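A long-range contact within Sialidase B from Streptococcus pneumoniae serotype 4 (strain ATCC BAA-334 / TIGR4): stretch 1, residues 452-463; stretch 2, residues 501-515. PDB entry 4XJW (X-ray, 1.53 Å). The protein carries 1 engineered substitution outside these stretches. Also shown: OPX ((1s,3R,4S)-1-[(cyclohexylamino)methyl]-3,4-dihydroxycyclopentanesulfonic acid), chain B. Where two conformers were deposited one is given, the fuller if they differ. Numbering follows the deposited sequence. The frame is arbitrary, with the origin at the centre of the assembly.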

# COMPACT_ATOMS: atom_id res chain seq x y z
N LEU A 452 -8.11 -5.15 13.26
CA LEU A 452 -7.84 -3.73 13.48
C LEU A 452 -8.21 -2.92 12.24
O LEU A 452 -7.93 -3.33 11.11
CB LEU A 452 -6.38 -3.52 13.82
CG LEU A 452 -5.96 -2.14 14.31
CD1 LEU A 452 -6.54 -1.84 15.68
CD2 LEU A 452 -4.44 -2.07 14.35
N CYS A 453 -8.85 -1.78 12.46
CA CYS A 453 -9.10 -0.85 11.36
C CYS A 453 -7.84 -0.04 11.10
O CYS A 453 -7.36 0.67 11.99
CB CYS A 453 -10.25 0.09 11.70
SG CYS A 453 -11.81 -0.77 12.03
N PRO A 454 -7.30 -0.13 9.88
CA PRO A 454 -6.05 0.62 9.64
C PRO A 454 -6.26 2.12 9.59
O PRO A 454 -7.31 2.61 9.18
CB PRO A 454 -5.58 0.11 8.29
CG PRO A 454 -6.80 -0.46 7.61
CD PRO A 454 -7.72 -0.93 8.72
N GLY A 455 -5.23 2.85 10.03
CA GLY A 455 -5.25 4.29 9.94
C GLY A 455 -4.90 4.93 11.26
O GLY A 455 -3.80 4.76 11.78
N GLN A 456 -5.85 5.70 11.79
CA GLN A 456 -5.68 6.42 13.05
C GLN A 456 -6.54 5.82 14.13
O GLN A 456 -7.67 5.40 13.89
CB GLN A 456 -6.07 7.91 12.87
CG GLN A 456 -5.22 8.67 11.84
CD GLN A 456 -5.58 10.14 11.72
OE1 GLN A 456 -6.59 10.61 12.26
NE2 GLN A 456 -4.75 10.90 10.99
N GLY A 457 -6.00 5.79 15.34
CA GLY A 457 -6.83 5.68 16.53
C GLY A 457 -7.27 7.09 16.86
O GLY A 457 -6.86 8.06 16.18
N LEU A 458 -8.10 7.23 17.89
CA LEU A 458 -8.65 8.53 18.25
C LEU A 458 -8.33 8.90 19.69
O LEU A 458 -8.63 8.15 20.62
CB LEU A 458 -10.17 8.52 18.07
CG LEU A 458 -10.87 9.83 18.45
CD1 LEU A 458 -10.59 10.93 17.45
CD2 LEU A 458 -12.37 9.58 18.52
N ALA A 459 -7.67 10.04 19.85
CA ALA A 459 -7.42 10.62 21.16
C ALA A 459 -8.45 11.70 21.37
O ALA A 459 -8.58 12.63 20.58
CB ALA A 459 -6.03 11.21 21.21
N LEU A 460 -9.21 11.61 22.45
CA LEU A 460 -10.27 12.59 22.68
C LEU A 460 -9.72 13.92 23.16
O LEU A 460 -8.71 13.96 23.87
CB LEU A 460 -11.29 12.05 23.67
CG LEU A 460 -12.13 10.94 23.05
CD1 LEU A 460 -13.21 10.50 23.99
CD2 LEU A 460 -12.72 11.40 21.72
N LYS A 461 -10.38 15.00 22.76
CA LYS A 461 -9.91 16.36 23.05
C LYS A 461 -9.91 16.73 24.53
O LYS A 461 -8.97 17.37 25.00
CB LYS A 461 -10.75 17.37 22.26
CG LYS A 461 -10.51 17.37 20.76
CD LYS A 461 -9.40 18.35 20.37
CE LYS A 461 -9.05 18.25 18.88
NZ LYS A 461 -10.19 18.62 17.99
N SER A 462 -10.94 16.33 25.27
CA SER A 462 -11.11 16.77 26.66
C SER A 462 -10.86 15.70 27.71
O SER A 462 -11.20 15.88 28.88
CB SER A 462 -12.50 17.34 26.88
OG SER A 462 -12.68 18.57 26.22
N SER A 463 -10.29 14.57 27.31
CA SER A 463 -9.92 13.54 28.27
C SER A 463 -8.70 12.80 27.74
O SER A 463 -8.22 13.08 26.65
CB SER A 463 -11.06 12.56 28.49
OG SER A 463 -11.21 11.72 27.36
N THR A 501 -15.96 -6.55 5.65
CA THR A 501 -14.69 -5.90 5.99
C THR A 501 -15.02 -4.46 6.36
O THR A 501 -14.87 -3.55 5.55
CB THR A 501 -13.73 -5.96 4.78
OG1 THR A 501 -13.61 -7.32 4.35
CG2 THR A 501 -12.34 -5.46 5.15
N ALA A 502 -15.48 -4.26 7.60
CA ALA A 502 -16.04 -2.98 8.04
C ALA A 502 -14.97 -2.06 8.61
O ALA A 502 -15.01 -1.70 9.79
CB ALA A 502 -17.14 -3.20 9.06
N GLU A 503 -14.03 -1.68 7.75
CA GLU A 503 -12.95 -0.79 8.14
C GLU A 503 -13.51 0.59 8.47
O GLU A 503 -14.17 1.21 7.64
CB GLU A 503 -11.93 -0.71 7.01
CG GLU A 503 -11.10 -1.98 6.86
CD GLU A 503 -10.56 -2.19 5.46
OE1 GLU A 503 -9.64 -3.03 5.32
OE2 GLU A 503 -11.06 -1.55 4.51
N ALA A 504 -13.20 1.08 9.67
CA ALA A 504 -13.87 2.25 10.23
C ALA A 504 -12.83 3.26 10.68
O ALA A 504 -11.79 2.88 11.22
CB ALA A 504 -14.72 1.85 11.41
N GLN A 505 -13.14 4.54 10.51
CA GLN A 505 -12.27 5.61 11.00
C GLN A 505 -13.15 6.66 11.66
O GLN A 505 -14.29 6.88 11.25
CB GLN A 505 -11.46 6.19 9.85
CG GLN A 505 -10.29 5.29 9.38
CD GLN A 505 -9.14 5.23 10.40
OE1 GLN A 505 -8.19 6.02 10.32
NE2 GLN A 505 -9.21 4.28 11.32
N MET A 506 -12.60 7.32 12.68
CA MET A 506 -13.38 8.17 13.57
C MET A 506 -12.93 9.63 13.50
O MET A 506 -11.77 9.92 13.23
CB MET A 506 -13.23 7.69 15.02
CG MET A 506 -13.72 6.26 15.29
SD MET A 506 -13.12 5.62 16.86
CE MET A 506 -11.43 5.18 16.43
N VAL A 507 -13.86 10.54 13.77
CA VAL A 507 -13.56 11.95 13.97
C VAL A 507 -14.35 12.42 15.18
O VAL A 507 -15.45 11.94 15.43
CB VAL A 507 -13.92 12.82 12.74
CG1 VAL A 507 -13.19 12.33 11.51
CG2 VAL A 507 -15.43 12.82 12.49
N GLU A 508 -13.77 13.34 15.95
CA GLU A 508 -14.50 13.97 17.06
C GLU A 508 -15.15 15.25 16.53
O GLU A 508 -14.47 16.24 16.27
CB GLU A 508 -13.58 14.26 18.26
CG GLU A 508 -14.38 14.55 19.54
CD GLU A 508 -13.54 14.71 20.78
OE1 GLU A 508 -12.30 14.77 20.66
OE2 GLU A 508 -14.13 14.77 21.89
N LEU A 509 -16.47 15.22 16.34
CA LEU A 509 -17.19 16.38 15.80
C LEU A 509 -17.17 17.56 16.75
O LEU A 509 -17.02 18.71 16.33
CB LEU A 509 -18.65 16.03 15.48
CG LEU A 509 -18.90 15.07 14.32
CD1 LEU A 509 -20.38 14.89 14.11
CD2 LEU A 509 -18.22 15.58 13.06
N ARG A 510 -17.37 17.27 18.03
CA ARG A 510 -17.28 18.25 19.10
C ARG A 510 -17.05 17.44 20.37
O ARG A 510 -17.04 16.22 20.33
CB ARG A 510 -18.56 19.08 19.18
CG ARG A 510 -19.84 18.26 19.25
CD ARG A 510 -21.06 19.16 19.38
NE ARG A 510 -22.32 18.41 19.36
CZ ARG A 510 -23.02 18.09 20.44
NH1 ARG A 510 -22.60 18.45 21.64
NH2 ARG A 510 -24.16 17.41 20.32
N ASP A 511 -16.88 18.10 21.50
CA ASP A 511 -16.48 17.40 22.71
C ASP A 511 -17.34 16.19 23.12
O ASP A 511 -18.51 16.33 23.47
CB ASP A 511 -16.37 18.39 23.87
CG ASP A 511 -15.16 18.14 24.71
OD1 ASP A 511 -15.26 17.29 25.62
OD2 ASP A 511 -14.12 18.78 24.46
N GLY A 512 -16.75 15.00 23.04
CA GLY A 512 -17.40 13.78 23.47
C GLY A 512 -18.27 13.13 22.41
O GLY A 512 -18.81 12.05 22.63
N VAL A 513 -18.40 13.81 21.27
CA VAL A 513 -19.21 13.33 20.15
C VAL A 513 -18.30 12.80 19.06
O VAL A 513 -17.54 13.56 18.45
CB VAL A 513 -20.08 14.45 19.58
CG1 VAL A 513 -20.96 13.93 18.45
CG2 VAL A 513 -20.94 15.06 20.69
N ILE A 514 -18.38 11.49 18.80
CA ILE A 514 -17.55 10.84 17.81
C ILE A 514 -18.41 10.34 16.66
O ILE A 514 -19.41 9.65 16.87
CB ILE A 514 -16.84 9.62 18.41
CG1 ILE A 514 -16.02 10.01 19.65
CG2 ILE A 514 -15.92 8.96 17.38
CD1 ILE A 514 -15.56 8.81 20.46
N ARG A 515 -18.03 10.69 15.43
CA ARG A 515 -18.66 10.04 14.29
C ARG A 515 -17.69 9.08 13.63
O ARG A 515 -16.54 9.44 13.35
CB ARG A 515 -19.22 11.02 13.27
CG ARG A 515 -19.90 10.29 12.11
CD ARG A 515 -21.01 11.09 11.50
NE ARG A 515 -21.99 11.44 12.51
CZ ARG A 515 -22.82 12.47 12.41
NH1 ARG A 515 -22.78 13.24 11.33
NH2 ARG A 515 -23.67 12.75 13.39
CAF OPX B . -3.20 21.19 13.30
CAG OPX B . -3.46 21.26 14.78
CAH OPX B . -2.61 19.86 12.94
CAI OPX B . -4.35 20.13 15.22
CAJ OPX B . -3.47 18.71 13.38
CAK OPX B . -4.11 16.44 15.26
CAL OPX B . -5.96 14.98 14.26
CAM OPX B . -4.14 13.91 15.40
CAO OPX B . -5.84 13.57 13.83
CAP OPX B . -4.44 13.22 14.08
CAQ OPX B . -3.77 18.80 14.86
CAR OPX B . -5.00 15.17 15.40
NAN OPX B . -4.73 17.77 15.27
OAA OPX B . -6.73 16.52 16.89
OAB OPX B . -6.82 14.09 17.00
OAC OPX B . -6.21 13.40 12.51
OAD OPX B . -3.59 13.72 13.12
OAE OPX B . -5.00 15.26 18.05
SAS OPX B . -5.94 15.27 16.92
O HOH W 1 -9.83 7.19 13.50
O HOH W 2 -9.93 14.08 18.61
O HOH W 3 -13.56 15.11 24.38

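At the centre of the contact sits Leu 458, whose CA-to-CB bond points toward the second stretch. Its CB lies 3.9 Å from CE of Met 506, and its CD2 lies 3.8 Å from CG2 of Ile 514. Leu 460 extends the patch: its CB leaves sideways, yet the end of the side chain swings inward, bringing CD2 to 4.0 Å from CD1 of Ile 514. Met 506 and Ile 514 come from two strands of one hairpin, tied by reciprocal backbone hydrogen bonds between Val 507 and Arg 515 and closed by a type II turn from Arg 510 to Val 513. Alternation along these strands turns Met 506, Glu 508 and Ile 514 toward stretch 1 and Val 507 and Val 513 away.

No backbone-to-backbone hydrogen bond joins the stretches; side chains and water do that work. Gln 505 reads the backbone of Gln 456 like a peptide group: Gln 505 OE1 accepts from Gln 456 N at 2.8 Å, nearly linear, while Gln 505 NE2 donates to Gln 456 O at 3.2 Å and to Ala 504 O at 2.9 Å. The amide passes so close to Gly 455 that an ideal CB there would fall 2.2 Å from Gln 505 OE1; the backbone angles of Gly 455 independently call for glycine. Water 1 links Gln 456 O to Met 506 N. Further along, Cys 453 SG accepts from Ala 504 N at 3.3 Å and packs against Ala 504 CB at 4.0 Å.

Toward the other end, Glu 508 spends its carboxylate on backbone amides. Glu 508 OE1 accepts from Lys 461 N at 2.9 Å, and Glu 508 OE2 from Gly 512 N at 2.9 Å, coupling stretch 1 to the hairpin turn. At the exposed edge, water 3 joins Ser 462 N to Glu 508 OE2 and, weakly, Asp 511 OD1.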